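Local coordinates for competence protein PILN (PDB 4BHQ) that is probably needed to build type IV pili, as part of an inner membrane platform whose periplasmic domain pairs with a second copy of itself, at residues A[100-114]-A[144-157]. Residues are numbered along the deposited sequence; the frame is centred on the assembly and turned at random.
Sequences KRIRVEFALQGEALS and RGLYTFSARVGVTG
Phe149 turns one ring face to Gly110 on the neighbouring antiparallel strand, with Gly110 CA 4.1 Å from the ring centroid in a CH-pi contact. Its CG sits between the backbone N and the carbonyl carbon (chi1 73°), which swings the ring across to Gly110; the absence of a side chain at Gly110 lets the ring lie this close, Phe149 CE1 3.4 Å from Glu111 N. The same face carries Phe106, whose ring edge meets Val155 CG2 in plane (CE2 to CG2 3.8 Å), and Leu108, whose CD1 branch lies 3.9 Å from Val153 CG2. Helix 115-124 covers Leu108, Ala112 and Phe149, while Phe60 of the second subunit stacks on Phe106. On the other face, Arg144 NH1 reaches Glu111 OE2 at 2.7 Å in a nearly straight salt bridge, in the guanidinium plane but well above the carboxylate plane; the two planes stand 79° apart. Leu146 CD1 covers one guanidinium face, and Arg76 and Asp141 extend the ionic chain. With an alanine in place of Glu111, Arg76 and Arg144 would probably lose the carboxylate they share, leaving Arg144 to Asp141. Paired backbone bonds run from Ala112–Tyr147 to Val104–Val155, where Val155 O accepts from both Arg103 N (2.7 Å) and Val104 N (3.1 Å), a classic beta bulge. These central strands thus join an apolar face, packed against helix and partner subunit, to one bearing the Glu111–Arg144 pair, consistent with a dimerization domain.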
loop_
_atom_site.group_PDB
_atom_site.type_symbol
_atom_site.label_atom_id
_atom_site.label_comp_id
_atom_site.label_asym_id
_atom_site.label_seq_id
_atom_site.Cartn_x
_atom_site.Cartn_y
_atom_site.Cartn_z
ATOM N N LYS A 100 18.393 9.729 -9.645
ATOM C CA LYS A 100 17.736 8.611 -10.314
ATOM C C LYS A 100 16.614 9.108 -11.235
ATOM O O LYS A 100 15.989 10.141 -10.958
ATOM C CB LYS A 100 17.183 7.646 -9.297
ATOM C CG LYS A 100 18.185 7.248 -8.256
ATOM C CD LYS A 100 17.570 6.309 -7.248
ATOM C CE LYS A 100 18.562 6.136 -6.097
ATOM N NZ LYS A 100 18.338 4.872 -5.352
ATOM N N ARG A 101 16.412 8.419 -12.346
ATOM C CA ARG A 101 15.369 8.795 -13.235
ATOM C C ARG A 101 14.122 7.963 -12.882
ATOM O O ARG A 101 13.996 6.763 -13.167
ATOM C CB ARG A 101 15.727 8.754 -14.741
ATOM C CG ARG A 101 14.508 9.073 -15.630
ATOM C CD ARG A 101 14.821 9.467 -17.096
ATOM N NE ARG A 101 15.892 10.473 -17.263
ATOM C CZ ARG A 101 16.387 10.858 -18.440
ATOM N NH1 ARG A 101 15.916 10.344 -19.577
ATOM N NH2 ARG A 101 17.373 11.750 -18.490
ATOM N N ILE A 102 13.180 8.706 -12.305
ATOM C CA ILE A 102 11.996 8.191 -11.709
ATOM C C ILE A 102 10.968 7.983 -12.776
ATOM O O ILE A 102 10.827 8.785 -13.701
ATOM C CB ILE A 102 11.540 9.178 -10.589
ATOM C CG1 ILE A 102 12.619 9.221 -9.516
ATOM C CG2 ILE A 102 10.233 8.796 -9.948
ATOM C CD1 ILE A 102 13.038 7.844 -9.109
ATOM N N ARG A 103 10.193 6.923 -12.616
ATOM C CA ARG A 103 9.091 6.654 -13.524
ATOM C C ARG A 103 7.703 6.959 -12.862
ATOM O O ARG A 103 6.771 7.454 -13.493
ATOM C CB ARG A 103 9.251 5.208 -13.973
ATOM C CG ARG A 103 8.233 4.778 -15.007
ATOM C CD ARG A 103 8.443 5.547 -16.304
ATOM N NE ARG A 103 7.405 5.224 -17.280
ATOM C CZ ARG A 103 6.996 6.032 -18.243
ATOM N NH1 ARG A 103 7.529 7.243 -18.392
ATOM N NH2 ARG A 103 6.043 5.627 -19.055
ATOM N N VAL A 104 7.593 6.647 -11.571
ATOM C CA VAL A 104 6.372 6.888 -10.838
ATOM C C VAL A 104 6.654 7.614 -9.505
ATOM O O VAL A 104 7.639 7.342 -8.832
ATOM C CB VAL A 104 5.618 5.554 -10.565
ATOM C CG1 VAL A 104 4.580 5.749 -9.503
ATOM C CG2 VAL A 104 4.923 5.082 -11.880
ATOM N N GLU A 105 5.778 8.529 -9.145
ATOM C CA GLU A 105 5.929 9.210 -7.864
ATOM C C GLU A 105 4.712 9.012 -6.983
ATOM O O GLU A 105 3.563 9.202 -7.439
ATOM C CB GLU A 105 6.102 10.736 -8.107
ATOM C CG GLU A 105 6.421 11.499 -6.854
ATOM C CD GLU A 105 6.658 13.003 -7.149
ATOM O OE1 GLU A 105 5.699 13.719 -7.409
ATOM O OE2 GLU A 105 7.818 13.410 -7.078
ATOM N N PHE A 106 4.976 8.708 -5.713
ATOM C CA PHE A 106 3.919 8.565 -4.702
ATOM C C PHE A 106 3.981 9.743 -3.762
ATOM O O PHE A 106 5.040 10.021 -3.214
ATOM C CB PHE A 106 4.147 7.284 -3.886
ATOM C CG PHE A 106 3.877 6.032 -4.668
ATOM C CD1 PHE A 106 2.619 5.516 -4.739
ATOM C CD2 PHE A 106 4.924 5.356 -5.283
ATOM C CE1 PHE A 106 2.344 4.330 -5.448
ATOM C CE2 PHE A 106 4.663 4.165 -5.986
ATOM C CZ PHE A 106 3.360 3.686 -6.095
ATOM N N ALA A 107 2.875 10.451 -3.605
ATOM C CA ALA A 107 2.801 11.488 -2.569
ATOM C C ALA A 107 2.114 10.951 -1.322
ATOM O O ALA A 107 0.992 10.403 -1.401
ATOM C CB ALA A 107 2.049 12.705 -3.126
ATOM N N LEU A 108 2.772 11.114 -0.183
ATOM C CA LEU A 108 2.394 10.475 1.078
ATOM C C LEU A 108 2.086 11.481 2.174
ATOM O O LEU A 108 2.918 12.407 2.437
ATOM C CB LEU A 108 3.574 9.581 1.586
ATOM C CG LEU A 108 4.181 8.533 0.641
ATOM C CD1 LEU A 108 5.279 7.703 1.343
ATOM C CD2 LEU A 108 3.073 7.550 0.136
ATOM N N GLN A 109 0.954 11.281 2.827
ATOM C CA GLN A 109 0.654 11.972 4.114
ATOM C C GLN A 109 0.553 10.866 5.114
ATOM O O GLN A 109 -0.138 9.824 4.864
ATOM C CB GLN A 109 -0.673 12.711 4.044
ATOM C CG GLN A 109 -0.708 13.745 2.977
ATOM C CD GLN A 109 0.173 14.917 3.346
ATOM O OE1 GLN A 109 0.272 15.232 4.535
ATOM N NE2 GLN A 109 0.863 15.521 2.354
ATOM N N GLY A 110 1.191 11.023 6.258
ATOM C CA GLY A 110 1.149 9.962 7.264
ATOM C C GLY A 110 1.352 10.408 8.694
ATOM O O GLY A 110 1.423 11.621 8.998
ATOM N N GLU A 111 1.493 9.447 9.566
ATOM C CA GLU A 111 1.632 9.641 11.003
ATOM C C GLU A 111 2.664 8.592 11.424
ATOM O O GLU A 111 2.567 7.442 10.974
ATOM C CB GLU A 111 0.370 9.247 11.751
ATOM C CG GLU A 111 -0.824 9.965 11.329
ATOM C CD GLU A 111 -2.040 9.417 11.987
ATOM O OE1 GLU A 111 -1.934 8.331 12.632
ATOM O OE2 GLU A 111 -3.075 10.081 11.870
ATOM N N ALA A 112 3.578 8.994 12.310
ATOM C CA ALA A 112 4.627 8.131 12.829
ATOM C C ALA A 112 4.524 8.161 14.344
ATOM O O ALA A 112 4.338 9.245 14.975
ATOM C CB ALA A 112 5.989 8.585 12.348
ATOM N N LEU A 113 4.588 6.984 14.960
ATOM C CA LEU A 113 4.444 6.847 16.401
ATOM C C LEU A 113 5.580 7.596 17.173
ATOM O O LEU A 113 5.397 8.019 18.299
ATOM C CB LEU A 113 4.470 5.370 16.774
ATOM C CG LEU A 113 4.200 4.902 18.200
ATOM C CD1 LEU A 113 2.849 5.360 18.702
ATOM C CD2 LEU A 113 4.313 3.382 18.335
ATOM N N SER A 114 6.754 7.690 16.590
ATOM C CA SER A 114 7.897 8.291 17.278
ATOM C C SER A 114 8.767 8.878 16.200
ATOM O O SER A 114 8.612 8.519 15.000
ATOM C CB SER A 114 8.673 7.206 18.056
ATOM O OG SER A 114 9.312 6.316 17.167
ATOM N N ARG A 144 -1.982 14.171 20.282
ATOM C CA ARG A 144 -1.903 12.732 20.201
ATOM C C ARG A 144 -0.577 12.182 20.633
ATOM O O ARG A 144 -0.420 10.943 20.777
ATOM C CB ARG A 144 -2.211 12.294 18.770
ATOM C CG ARG A 144 -3.691 12.436 18.373
ATOM C CD ARG A 144 -3.900 11.914 16.952
ATOM N NE ARG A 144 -3.230 12.730 15.910
ATOM C CZ ARG A 144 -3.089 12.285 14.646
ATOM N NH1 ARG A 144 -3.553 11.062 14.313
ATOM N NH2 ARG A 144 -2.498 13.033 13.702
ATOM N N GLY A 145 0.423 13.053 20.773
ATOM C CA GLY A 145 1.811 12.568 21.066
ATOM C C GLY A 145 2.417 11.725 19.940
ATOM O O GLY A 145 3.104 10.739 20.180
ATOM N N LEU A 146 2.186 12.113 18.704
ATOM C CA LEU A 146 2.815 11.447 17.535
ATOM C C LEU A 146 3.075 12.470 16.427
ATOM O O LEU A 146 2.571 13.591 16.505
ATOM C CB LEU A 146 1.914 10.335 16.990
ATOM C CG LEU A 146 0.457 10.599 16.823
ATOM C CD1 LEU A 146 0.289 11.432 15.554
ATOM C CD2 LEU A 146 -0.342 9.250 16.781
ATOM N N TYR A 147 3.745 12.061 15.359
ATOM C CA TYR A 147 4.138 12.960 14.301
ATOM C C TYR A 147 3.310 12.793 13.059
ATOM O O TYR A 147 3.142 11.656 12.583
ATOM C CB TYR A 147 5.620 12.742 13.911
ATOM C CG TYR A 147 6.513 13.191 15.005
ATOM C CD1 TYR A 147 6.863 12.308 16.049
ATOM C CD2 TYR A 147 6.993 14.519 15.032
ATOM C CE1 TYR A 147 7.700 12.719 17.098
ATOM C CE2 TYR A 147 7.803 14.956 16.097
ATOM C CZ TYR A 147 8.144 14.045 17.137
ATOM O OH TYR A 147 8.976 14.457 18.158
ATOM N N THR A 148 2.761 13.897 12.541
ATOM C CA THR A 148 2.275 13.853 11.143
ATOM C C THR A 148 3.468 14.133 10.259
ATOM O O THR A 148 4.444 14.781 10.690
ATOM C CB THR A 148 1.159 14.899 10.933
ATOM O OG1 THR A 148 1.635 16.173 11.359
ATOM C CG2 THR A 148 -0.051 14.557 11.822
ATOM N N PHE A 149 3.441 13.657 9.031
ATOM C CA PHE A 149 4.539 13.916 8.147
ATOM C C PHE A 149 4.066 13.881 6.725
ATOM O O PHE A 149 2.963 13.332 6.410
ATOM C CB PHE A 149 5.743 12.942 8.366
ATOM C CG PHE A 149 5.498 11.499 7.862
ATOM C CD1 PHE A 149 4.869 10.563 8.660
ATOM C CD2 PHE A 149 5.887 11.143 6.542
ATOM C CE1 PHE A 149 4.630 9.243 8.234
ATOM C CE2 PHE A 149 5.685 9.821 6.084
ATOM C CZ PHE A 149 5.063 8.850 6.956
ATOM N N SER A 150 4.868 14.454 5.846
ATOM C CA SER A 150 4.663 14.314 4.414
ATOM C C SER A 150 5.924 14.092 3.673
ATOM O O SER A 150 7.020 14.588 4.046
ATOM C CB SER A 150 3.879 15.528 3.844
ATOM O OG SER A 150 4.705 16.670 3.844
ATOM N N ALA A 151 5.797 13.301 2.612
ATOM C CA ALA A 151 6.939 12.895 1.819
ATOM C C ALA A 151 6.494 12.534 0.416
ATOM O O ALA A 151 5.341 12.153 0.180
ATOM C CB ALA A 151 7.672 11.692 2.475
ATOM N N ARG A 152 7.436 12.601 -0.515
ATOM C CA ARG A 152 7.248 12.056 -1.867
ATOM C C ARG A 152 8.265 10.908 -2.060
ATOM O O ARG A 152 9.422 11.083 -1.714
ATOM C CB ARG A 152 7.459 13.163 -2.915
ATOM C CG ARG A 152 6.217 14.072 -3.007
ATOM C CD ARG A 152 6.466 15.324 -3.929
ATOM N NE ARG A 152 7.598 16.055 -3.351
ATOM C CZ ARG A 152 8.095 17.209 -3.759
ATOM N NH1 ARG A 152 7.586 17.820 -4.828
ATOM N NH2 ARG A 152 9.118 17.747 -3.078
ATOM N N VAL A 153 7.791 9.759 -2.588
ATOM C CA VAL A 153 8.669 8.622 -2.923
ATOM C C VAL A 153 8.747 8.428 -4.444
ATOM O O VAL A 153 7.711 8.295 -5.108
ATOM C CB VAL A 153 8.225 7.310 -2.211
ATOM C CG1 VAL A 153 8.878 6.074 -2.842
ATOM C CG2 VAL A 153 8.612 7.384 -0.722
ATOM N N GLY A 154 9.974 8.376 -4.992
ATOM C CA GLY A 154 10.120 8.160 -6.429
ATOM C C GLY A 154 10.542 6.694 -6.674
ATOM O O GLY A 154 11.268 6.115 -5.906
ATOM N N VAL A 155 10.006 6.101 -7.753
ATOM C CA VAL A 155 10.322 4.734 -8.124
ATOM C C VAL A 155 10.813 4.678 -9.570
ATOM O O VAL A 155 10.179 5.223 -10.474
ATOM C CB VAL A 155 9.050 3.809 -8.003
ATOM C CG1 VAL A 155 9.513 2.318 -8.031
ATOM C CG2 VAL A 155 8.353 4.135 -6.670
ATOM N N THR A 156 11.952 4.000 -9.725
ATOM C CA THR A 156 12.600 3.745 -11.043
ATOM C C THR A 156 11.958 2.613 -11.791
ATOM O O THR A 156 11.294 1.753 -11.202
ATOM C CB THR A 156 14.070 3.316 -10.930
ATOM O OG1 THR A 156 14.104 2.032 -10.322
ATOM C CG2 THR A 156 14.883 4.311 -10.088
ATOM N N GLY A 157 12.159 2.622 -13.107
ATOM C CA GLY A 157 11.697 1.542 -13.977
ATOM C C GLY A 157 12.290 0.199 -13.588
ATOM O O GLY A 157 11.714 -0.845 -13.919
HETATM O O HOH W 1 13.631 4.363 -14.448
#